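Local coordinates for protein endoglucanase (Clostridium thermocellum, PDB 2YIK) that probably hydrolyses internal beta-1,4-glucosidic bonds of cellulose, as a family 9 glycoside hydrolase of the cellulase type, at residues Y438-H452 against D483-V497. Sequence-based numbering, arbitrary orientation.
Sequences YVVGYSSNSVKYPHH and DQHVDRTNDYIYNEV
Asp487 grips the backbone of Lys448 and Tyr449 with both carboxylate oxygens. This pairs two loops of the family 9 (alpha/alpha)6-barrel: 438-452 carries His451, the predicted active-site residue, and 483-497 runs up to helix 499-516. OD2 of Asp487 accepts from Lys448 N at 2.8 Å through its syn lone pair, in a nearly straight bond (169°). OD1 takes Tyr449 N at 2.9 Å, also on the syn side but 22° out of the carboxylate plane. The Asp487 side chain turns CG away from its backbone N (chi1 -173°), which carries the carboxylate to both amides, and the two bonds fix its rotation. The ammonium of Lys448 bonds instead to Ser444 O and Ser446 O. The hydroxyl of Thr489 sits at the Tyr449 ring edge and is satisfied by His467.

Further along, His451 N donates to Asn495 O at 2.9 Å. Tyr492 CB lies 3.9 Å from the centroid of the His451 ring, over its face, a CH-pi contact, while Trp194 meets that ring edge-to-face. Glu496 OE1 accepts from a water that also makes a weak hydrogen bond with His451 ND1. At the other end, the edge of Tyr438 points at the face of His485 in a T-shaped pair. A water lies 2.7 Å from Tyr438 OH and donates to Asp483 O at 3.0 Å.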
ATOM      1  N   TYR A 438      12.230   7.687  14.322  1.00 28.33           N
ATOM      2  CA  TYR A 438      12.335   6.669  13.290  1.00 27.46           C
ATOM      3  C   TYR A 438      11.849   7.073  11.895  1.00 26.83           C
ATOM      4  O   TYR A 438      11.753   6.241  10.995  1.00 26.89           O
ATOM      5  CB  TYR A 438      11.636   5.407  13.792  1.00 26.60           C
ATOM      6  CG  TYR A 438      12.386   4.760  14.941  1.00 26.61           C
ATOM      7  CD1 TYR A 438      13.517   3.987  14.701  1.00 26.62           C
ATOM      8  CD2 TYR A 438      11.998   4.968  16.272  1.00 25.43           C
ATOM      9  CE1 TYR A 438      14.254   3.433  15.747  1.00 27.81           C
ATOM     10  CE2 TYR A 438      12.728   4.421  17.333  1.00 27.56           C
ATOM     11  CZ  TYR A 438      13.855   3.652  17.061  1.00 28.17           C
ATOM     12  OH  TYR A 438      14.579   3.094  18.089  1.00 29.64           O
ATOM     13  N   VAL A 439      11.551   8.357  11.729  1.00 26.88           N
ATOM     14  CA  VAL A 439      11.115   8.922  10.456  1.00 26.26           C
ATOM     15  C   VAL A 439      12.333   9.733  10.013  1.00 28.68           C
ATOM     16  O   VAL A 439      12.667  10.734  10.649  1.00 28.13           O
ATOM     17  CB  VAL A 439       9.910   9.863  10.669  1.00 26.06           C
ATOM     18  CG1 VAL A 439       9.479  10.491   9.353  1.00 23.90           C
ATOM     19  CG2 VAL A 439       8.764   9.089  11.293  1.00 24.07           C
ATOM     20  N   VAL A 440      13.020   9.322   8.948  1.00 30.03           N
ATOM     21  CA  VAL A 440      14.215  10.071   8.581  1.00 31.41           C
ATOM     22  C   VAL A 440      13.975  11.501   8.093  1.00 32.65           C
ATOM     23  O   VAL A 440      12.999  11.789   7.397  1.00 32.48           O
ATOM     24  CB  VAL A 440      15.136   9.264   7.584  1.00 32.65           C
ATOM     25  CG1 VAL A 440      14.454   7.998   7.125  1.00 32.73           C
ATOM     26  CG2 VAL A 440      15.565  10.130   6.425  1.00 33.52           C
ATOM     27  N   GLY A 441      14.869  12.396   8.516  1.00 31.40           N
ATOM     28  CA  GLY A 441      14.802  13.799   8.133  1.00 31.98           C
ATOM     29  C   GLY A 441      13.810  14.662   8.891  1.00 32.95           C
ATOM     30  O   GLY A 441      13.790  15.878   8.734  1.00 32.69           O
ATOM     31  N   TYR A 442      12.995  14.039   9.733  1.00 33.93           N
ATOM     32  CA  TYR A 442      11.978  14.756  10.492  1.00 33.30           C
ATOM     33  C   TYR A 442      12.527  15.649  11.594  1.00 34.09           C
ATOM     34  O   TYR A 442      11.979  16.720  11.871  1.00 33.94           O
ATOM     35  CB  TYR A 442      11.007  13.754  11.122  1.00 33.06           C
ATOM     36  CG  TYR A 442       9.851  14.376  11.880  1.00 33.00           C
ATOM     37  CD1 TYR A 442       8.714  14.823  11.208  1.00 33.03           C
ATOM     38  CD2 TYR A 442       9.882  14.499  13.271  1.00 32.15           C
ATOM     39  CE1 TYR A 442       7.635  15.370  11.895  1.00 32.61           C
ATOM     40  CE2 TYR A 442       8.806  15.049  13.974  1.00 32.39           C
ATOM     41  CZ  TYR A 442       7.687  15.477  13.276  1.00 33.35           C
ATOM     42  OH  TYR A 442       6.606  15.990  13.953  1.00 34.82           O
ATOM     43  N   SER A 443      13.614  15.210  12.218  1.00 34.50           N
ATOM     44  CA  SER A 443      14.179  15.951  13.333  1.00 35.45           C
ATOM     45  C   SER A 443      15.686  15.725  13.416  1.00 35.08           C
ATOM     46  O   SER A 443      16.224  14.864  12.717  1.00 33.55           O
ATOM     47  CB  SER A 443      13.494  15.465  14.612  1.00 36.95           C
ATOM     48  OG  SER A 443      13.815  16.283  15.721  1.00 44.18           O
ATOM     49  N   SER A 444      16.375  16.487  14.264  1.00 34.82           N
ATOM     50  CA  SER A 444      17.818  16.309  14.391  1.00 35.36           C
ATOM     51  C   SER A 444      18.128  14.941  14.988  1.00 34.94           C
ATOM     52  O   SER A 444      19.214  14.403  14.776  1.00 35.33           O
ATOM     53  CB  SER A 444      18.442  17.412  15.262  1.00 36.37           C
ATOM     54  OG  SER A 444      17.785  17.535  16.514  1.00 38.77           O
ATOM     55  N   ASN A 445      17.175  14.369  15.722  1.00 34.27           N
ATOM     56  CA  ASN A 445      17.392  13.058  16.325  1.00 34.43           C
ATOM     57  C   ASN A 445      16.824  11.886  15.518  1.00 34.37           C
ATOM     58  O   ASN A 445      16.630  10.802  16.062  1.00 33.87           O
ATOM     59  CB  ASN A 445      16.823  13.018  17.750  1.00 36.22           C
ATOM     60  CG  ASN A 445      15.334  13.294  17.795  1.00 37.88           C
ATOM     61  OD1 ASN A 445      14.603  12.694  18.592  1.00 39.68           O
ATOM     62  ND2 ASN A 445      14.876  14.215  16.950  1.00 37.92           N
ATOM     63  N   SER A 446      16.576  12.101  14.226  1.00 32.90           N
ATOM     64  CA  SER A 446      16.041  11.053  13.347  1.00 32.81           C
ATOM     65  C   SER A 446      17.137  10.110  12.850  1.00 32.39           C
ATOM     66  O   SER A 446      18.311  10.481  12.816  1.00 33.51           O
ATOM     67  CB  SER A 446      15.371  11.682  12.119  1.00 29.56           C
ATOM     68  OG  SER A 446      14.256  12.476  12.472  1.00 31.22           O
ATOM     69  N   VAL A 447      16.762   8.892  12.464  1.00 31.79           N
ATOM     70  CA  VAL A 447      17.738   7.958  11.923  1.00 31.83           C
ATOM     71  C   VAL A 447      18.277   8.625  10.656  1.00 32.65           C
ATOM     72  O   VAL A 447      17.545   9.344   9.963  1.00 32.66           O
ATOM     73  CB  VAL A 447      17.097   6.592  11.570  1.00 32.73           C
ATOM     74  CG1 VAL A 447      16.747   5.843  12.844  1.00 33.23           C
ATOM     75  CG2 VAL A 447      15.852   6.796  10.745  1.00 33.00           C
ATOM     76  N   LYS A 448      19.547   8.385  10.344  1.00 32.32           N
ATOM     77  CA  LYS A 448      20.167   9.022   9.189  1.00 33.33           C
ATOM     78  C   LYS A 448      20.722   8.093   8.124  1.00 32.13           C
ATOM     79  O   LYS A 448      21.138   8.555   7.068  1.00 32.64           O
ATOM     80  CB  LYS A 448      21.282   9.957   9.677  1.00 34.22           C
ATOM     81  CG  LYS A 448      20.778  11.052  10.599  1.00 36.07           C
ATOM     82  CD  LYS A 448      21.888  11.625  11.464  1.00 39.30           C
ATOM     83  CE  LYS A 448      21.405  12.841  12.250  1.00 40.78           C
ATOM     84  NZ  LYS A 448      20.304  12.526  13.213  1.00 41.66           N
ATOM     85  N   TYR A 449      20.708   6.791   8.379  1.00 32.03           N
ATOM     86  CA  TYR A 449      21.259   5.841   7.414  1.00 32.96           C
ATOM     87  C   TYR A 449      20.287   4.785   6.893  1.00 31.83           C
ATOM     88  O   TYR A 449      20.561   3.584   6.996  1.00 29.77           O
ATOM     89  CB  TYR A 449      22.464   5.138   8.033  1.00 35.38           C
ATOM     90  CG  TYR A 449      23.593   6.070   8.381  1.00 38.74           C
ATOM     91  CD1 TYR A 449      23.585   6.784   9.578  1.00 41.17           C
ATOM     92  CD2 TYR A 449      24.654   6.271   7.498  1.00 40.09           C
ATOM     93  CE1 TYR A 449      24.603   7.680   9.887  1.00 42.67           C
ATOM     94  CE2 TYR A 449      25.680   7.161   7.796  1.00 42.66           C
ATOM     95  CZ  TYR A 449      25.647   7.863   8.990  1.00 43.66           C
ATOM     96  OH  TYR A 449      26.652   8.761   9.270  1.00 46.40           O
ATOM     97  N   PRO A 450      19.150   5.208   6.315  1.00 31.33           N
ATOM     98  CA  PRO A 450      18.217   4.192   5.811  1.00 32.01           C
ATOM     99  C   PRO A 450      18.825   3.271   4.745  1.00 32.34           C
ATOM    100  O   PRO A 450      19.726   3.667   3.996  1.00 33.58           O
ATOM    101  CB  PRO A 450      17.037   5.024   5.284  1.00 31.74           C
ATOM    102  CG  PRO A 450      17.658   6.383   4.981  1.00 31.86           C
ATOM    103  CD  PRO A 450      18.611   6.570   6.137  1.00 30.86           C
ATOM    104  N   HIS A 451      18.337   2.036   4.699  1.00 32.40           N
ATOM    105  CA  HIS A 451      18.795   1.041   3.728  1.00 32.89           C
ATOM    106  C   HIS A 451      18.100   1.373   2.407  1.00 32.73           C
ATOM    107  O   HIS A 451      17.083   0.773   2.053  1.00 32.82           O
ATOM    108  CB  HIS A 451      18.399  -0.356   4.211  1.00 31.56           C
ATOM    109  CG  HIS A 451      18.932  -1.466   3.362  1.00 32.82           C
ATOM    110  ND1 HIS A 451      18.139  -2.180   2.489  1.00 33.81           N
ATOM    111  CD2 HIS A 451      20.174  -1.989   3.260  1.00 32.52           C
ATOM    112  CE1 HIS A 451      18.873  -3.099   1.887  1.00 33.78           C
ATOM    113  NE2 HIS A 451      20.110  -3.005   2.336  1.00 33.78           N
ATOM    114  N   HIS A 452      18.667   2.327   1.677  1.00 32.72           N
ATOM    115  CA  HIS A 452      18.069   2.796   0.429  1.00 32.07           C
ATOM    116  C   HIS A 452      19.136   3.181  -0.602  1.00 32.25           C
ATOM    117  O   HIS A 452      19.951   4.077  -0.366  1.00 29.65           O
ATOM    118  CB  HIS A 452      17.194   4.008   0.765  1.00 31.50           C
ATOM    119  CG  HIS A 452      16.375   4.527  -0.375  1.00 32.47           C
ATOM    120  ND1 HIS A 452      15.110   4.060  -0.656  1.00 33.50           N
ATOM    121  CD2 HIS A 452      16.615   5.528  -1.256  1.00 32.05           C
ATOM    122  CE1 HIS A 452      14.601   4.758  -1.659  1.00 33.07           C
ATOM    123  NE2 HIS A 452      15.493   5.653  -2.040  1.00 34.00           N
ATOM    124  N   ASP A 483      13.827  -2.097  22.499  1.00 30.49           N
ATOM    125  CA  ASP A 483      13.947  -0.676  22.122  1.00 31.21           C
ATOM    126  C   ASP A 483      15.332  -0.351  21.567  1.00 32.78           C
ATOM    127  O   ASP A 483      15.709   0.827  21.467  1.00 34.23           O
ATOM    128  CB  ASP A 483      13.654   0.243  23.333  1.00 30.93           C
ATOM    129  CG  ASP A 483      12.255   0.017  23.934  1.00 30.91           C
ATOM    130  OD1 ASP A 483      11.227   0.476  23.369  1.00 30.85           O
ATOM    131  OD2 ASP A 483      12.186  -0.672  24.980  1.00 30.64           O
ATOM    132  N   GLN A 484      16.109  -1.343  21.155  1.00 34.20           N
ATOM    133  CA  GLN A 484      17.386  -0.923  20.588  1.00 35.95           C
ATOM    134  C   GLN A 484      17.314  -0.844  19.050  1.00 36.30           C
ATOM    135  O   GLN A 484      16.413  -1.398  18.409  1.00 35.67           O
ATOM    136  CB  GLN A 484      18.527  -1.861  20.980  1.00 39.37           C
ATOM    137  CG  GLN A 484      18.763  -2.016  22.491  1.00 42.89           C
ATOM    138  CD  GLN A 484      19.261  -0.737  23.146  1.00 46.56           C
ATOM    139  OE1 GLN A 484      20.467  -0.547  23.359  1.00 50.37           O
ATOM    140  NE2 GLN A 484      18.324   0.140  23.492  1.00 47.37           N
ATOM    141  N   HIS A 485      18.272  -0.122  18.471  1.00 36.25           N
ATOM    142  CA  HIS A 485      18.305   0.102  17.032  1.00 36.55           C
ATOM    143  C   HIS A 485      19.707   0.440  16.505  1.00 37.17           C
ATOM    144  O   HIS A 485      20.439   1.217  17.121  1.00 36.33           O
ATOM    145  CB  HIS A 485      17.361   1.274  16.706  1.00 35.08           C
ATOM    146  CG  HIS A 485      17.362   1.686  15.261  1.00 34.79           C
ATOM    147  ND1 HIS A 485      16.566   1.081  14.315  1.00 34.32           N
ATOM    148  CD2 HIS A 485      18.041   2.667  14.614  1.00 32.46           C
ATOM    149  CE1 HIS A 485      16.750   1.671  13.142  1.00 33.98           C
ATOM    150  NE2 HIS A 485      17.639   2.634  13.299  1.00 35.25           N
ATOM    151  N   VAL A 486      20.079  -0.136  15.362  1.00 37.24           N
ATOM    152  CA  VAL A 486      21.377   0.159  14.757  1.00 38.24           C
ATOM    153  C   VAL A 486      21.147   0.977  13.493  1.00 37.31           C
ATOM    154  O   VAL A 486      20.609   0.481  12.504  1.00 37.27           O
ATOM    155  CB  VAL A 486      22.157  -1.123  14.401  1.00 39.53           C
ATOM    156  CG1 VAL A 486      23.399  -0.759  13.564  1.00 38.84           C
ATOM    157  CG2 VAL A 486      22.573  -1.845  15.690  1.00 39.06           C
ATOM    158  N   ASP A 487      21.548   2.242  13.546  1.00 36.99           N
ATOM    159  CA  ASP A 487      21.363   3.154  12.425  1.00 37.32           C
ATOM    160  C   ASP A 487      22.516   3.108  11.414  1.00 37.27           C
ATOM    161  O   ASP A 487      23.393   3.970  11.416  1.00 37.39           O
ATOM    162  CB  ASP A 487      21.163   4.577  12.971  1.00 35.95           C
ATOM    163  CG  ASP A 487      20.790   5.577  11.891  1.00 34.70           C
ATOM    164  OD1 ASP A 487      20.410   5.151  10.782  1.00 31.47           O
ATOM    165  OD2 ASP A 487      20.869   6.791  12.167  1.00 33.01           O
ATOM    166  N   ARG A 488      22.499   2.088  10.558  1.00 36.88           N
ATOM    167  CA  ARG A 488      23.511   1.904   9.521  1.00 37.45           C
ATOM    168  C   ARG A 488      22.847   1.539   8.197  1.00 37.17           C
ATOM    169  O   ARG A 488      21.824   0.851   8.174  1.00 35.85           O
ATOM    170  CB  ARG A 488      24.487   0.789   9.901  1.00 39.14           C
ATOM    171  CG  ARG A 488      25.539   1.174  10.934  1.00 41.95           C
ATOM    172  CD  ARG A 488      26.510   0.013  11.124  1.00 44.55           C
ATOM    173  NE  ARG A 488      27.201  -0.313   9.876  1.00 47.53           N
ATOM    174  CZ  ARG A 488      28.248   0.355   9.390  1.00 49.43           C
ATOM    175  NH1 ARG A 488      28.743   1.395  10.056  1.00 49.55           N
ATOM    176  NH2 ARG A 488      28.794  -0.013   8.232  1.00 47.52           N
ATOM    177  N   THR A 489      23.435   1.990   7.095  1.00 36.99           N
ATOM    178  CA  THR A 489      22.896   1.706   5.776  1.00 37.15           C
ATOM    179  C   THR A 489      22.762   0.200   5.527  1.00 38.24           C
ATOM    180  O   THR A 489      21.812  -0.245   4.876  1.00 37.50           O
ATOM    181  CB  THR A 489      23.783   2.344   4.681  1.00 37.26           C
ATOM    182  OG1 THR A 489      23.818   3.767   4.867  1.00 35.77           O
ATOM    183  CG2 THR A 489      23.232   2.037   3.290  1.00 36.95           C
ATOM    184  N   ASN A 490      23.689  -0.598   6.052  1.00 38.25           N
ATOM    185  CA  ASN A 490      23.604  -2.039   5.826  1.00 40.48           C
ATOM    186  C   ASN A 490      22.753  -2.811   6.835  1.00 41.70           C
ATOM    187  O   ASN A 490      22.712  -4.044   6.786  1.00 40.97           O
ATOM    188  CB  ASN A 490      25.006  -2.666   5.730  1.00 41.37           C
ATOM    189  CG  ASN A 490      25.798  -2.545   7.020  1.00 42.46           C
ATOM    190  OD1 ASN A 490      25.282  -2.101   8.044  1.00 41.96           O
ATOM    191  ND2 ASN A 490      27.064  -2.954   6.974  1.00 43.93           N
ATOM    192  N   ASP A 491      22.080  -2.107   7.748  1.00 42.59           N
ATOM    193  CA  ASP A 491      21.200  -2.784   8.704  1.00 43.98           C
ATOM    194  C   ASP A 491      19.887  -2.933   7.942  1.00 44.58           C
ATOM    195  O   ASP A 491      19.008  -2.069   8.019  1.00 44.26           O
ATOM    196  CB  ASP A 491      20.979  -1.938   9.967  1.00 44.41           C
ATOM    197  CG  ASP A 491      19.986  -2.576  10.932  1.00 45.96           C
ATOM    198  OD1 ASP A 491      19.560  -3.726  10.658  1.00 45.46           O
ATOM    199  OD2 ASP A 491      19.632  -1.939  11.959  1.00 44.91           O
ATOM    200  N   TYR A 492      19.757  -4.031   7.202  1.00 44.96           N
ATOM    201  CA  TYR A 492      18.568  -4.247   6.394  1.00 46.84           C
ATOM    202  C   TYR A 492      17.306  -4.684   7.123  1.00 45.37           C
ATOM    203  O   TYR A 492      16.249  -4.810   6.501  1.00 45.39           O
ATOM    204  CB  TYR A 492      18.867  -5.237   5.264  1.00 50.86           C
ATOM    205  CG  TYR A 492      19.297  -6.596   5.744  1.00 55.37           C
ATOM    206  CD1 TYR A 492      20.633  -6.862   6.057  1.00 57.25           C
ATOM    207  CD2 TYR A 492      18.359  -7.613   5.922  1.00 57.00           C
ATOM    208  CE1 TYR A 492      21.024  -8.122   6.541  1.00 59.03           C
ATOM    209  CE2 TYR A 492      18.732  -8.865   6.403  1.00 59.04           C
ATOM    210  CZ  TYR A 492      20.059  -9.116   6.712  1.00 59.81           C
ATOM    211  OH  TYR A 492      20.409 -10.364   7.198  1.00 61.31           O
ATOM    212  N   ILE A 493      17.393  -4.931   8.425  1.00 43.61           N
ATOM    213  CA  ILE A 493      16.199  -5.325   9.161  1.00 42.06           C
ATOM    214  C   ILE A 493      15.572  -4.108   9.829  1.00 40.63           C
ATOM    215  O   ILE A 493      14.429  -3.734   9.545  1.00 39.61           O
ATOM    216  CB  ILE A 493      16.514  -6.378  10.249  1.00 42.37           C
ATOM    217  CG1 ILE A 493      16.905  -7.701   9.597  1.00 43.00           C
ATOM    218  CG2 ILE A 493      15.296  -6.586  11.148  1.00 40.98           C
ATOM    219  CD1 ILE A 493      15.836  -8.240   8.659  1.00 46.50           C
ATOM    220  N   TYR A 494      16.348  -3.470  10.691  1.00 38.20           N
ATOM    221  CA  TYR A 494      15.858  -2.324  11.421  1.00 36.13           C
ATOM    222  C   TYR A 494      15.881  -1.000  10.670  1.00 34.08           C
ATOM    223  O   TYR A 494      15.191  -0.064  11.067  1.00 31.52           O
ATOM    224  CB  TYR A 494      16.600  -2.267  12.755  1.00 38.70           C
ATOM    225  CG  TYR A 494      16.351  -3.553  13.523  1.00 41.98           C
ATOM    226  CD1 TYR A 494      15.103  -3.803  14.114  1.00 43.23           C
ATOM    227  CD2 TYR A 494      17.311  -4.565  13.564  1.00 42.79           C
ATOM    228  CE1 TYR A 494      14.814  -5.029  14.721  1.00 43.48           C
ATOM    229  CE2 TYR A 494      17.028  -5.806  14.173  1.00 44.05           C
ATOM    230  CZ  TYR A 494      15.777  -6.025  14.746  1.00 43.91           C
ATOM    231  OH  TYR A 494      15.478  -7.234  15.338  1.00 43.65           O
ATOM    232  N   ASN A 495      16.635  -0.925   9.573  1.00 32.89           N
ATOM    233  CA  ASN A 495      16.687   0.307   8.783  1.00 32.55           C
ATOM    234  C   ASN A 495      16.090   0.156   7.384  1.00 31.28           C
ATOM    235  O   ASN A 495      16.290   1.006   6.509  1.00 30.88           O
ATOM    236  CB  ASN A 495      18.118   0.853   8.695  1.00 30.65           C
ATOM    237  CG  ASN A 495      18.311   2.105   9.549  1.00 32.04           C
ATOM    238  OD1 ASN A 495      19.374   2.733   9.536  1.00 31.91           O
ATOM    239  ND2 ASN A 495      17.277   2.469  10.301  1.00 28.57           N
ATOM    240  N   GLU A 496      15.362  -0.935   7.180  1.00 29.97           N
ATOM    241  CA  GLU A 496      14.689  -1.193   5.909  1.00 29.53           C
ATOM    242  C   GLU A 496      13.594  -0.133   5.730  1.00 28.92           C
ATOM    243  O   GLU A 496      13.004   0.339   6.711  1.00 27.48           O
ATOM    244  CB  GLU A 496      14.054  -2.589   5.948  1.00 29.48           C
ATOM    245  CG  GLU A 496      12.997  -2.882   4.890  1.00 32.97           C
ATOM    246  CD  GLU A 496      13.579  -3.156   3.518  1.00 35.53           C
ATOM    247  OE1 GLU A 496      14.715  -2.712   3.244  1.00 35.70           O
ATOM    248  OE2 GLU A 496      12.889  -3.815   2.710  1.00 38.77           O
ATOM    249  N   VAL A 497      13.351   0.256   4.481  1.00 27.93           N
ATOM    250  CA  VAL A 497      12.311   1.229   4.135  1.00 26.82           C
ATOM    251  C   VAL A 497      11.544   0.645   2.942  1.00 26.70           C
ATOM    252  O   VAL A 497      12.119  -0.086   2.136  1.00 25.37           O
ATOM    253  CB  VAL A 497      12.905   2.599   3.727  1.00 27.34           C
ATOM    254  CG1 VAL A 497      13.608   3.240   4.916  1.00 26.37           C
ATOM    255  CG2 VAL A 497      13.860   2.428   2.555  1.00 28.33           C
TER
HETATM  256  O   HOH W   1      13.726   2.921  20.605  1.00 31.13           O
HETATM  257  O   HOH W   2      15.524  -2.784   0.398  1.00 33.77           O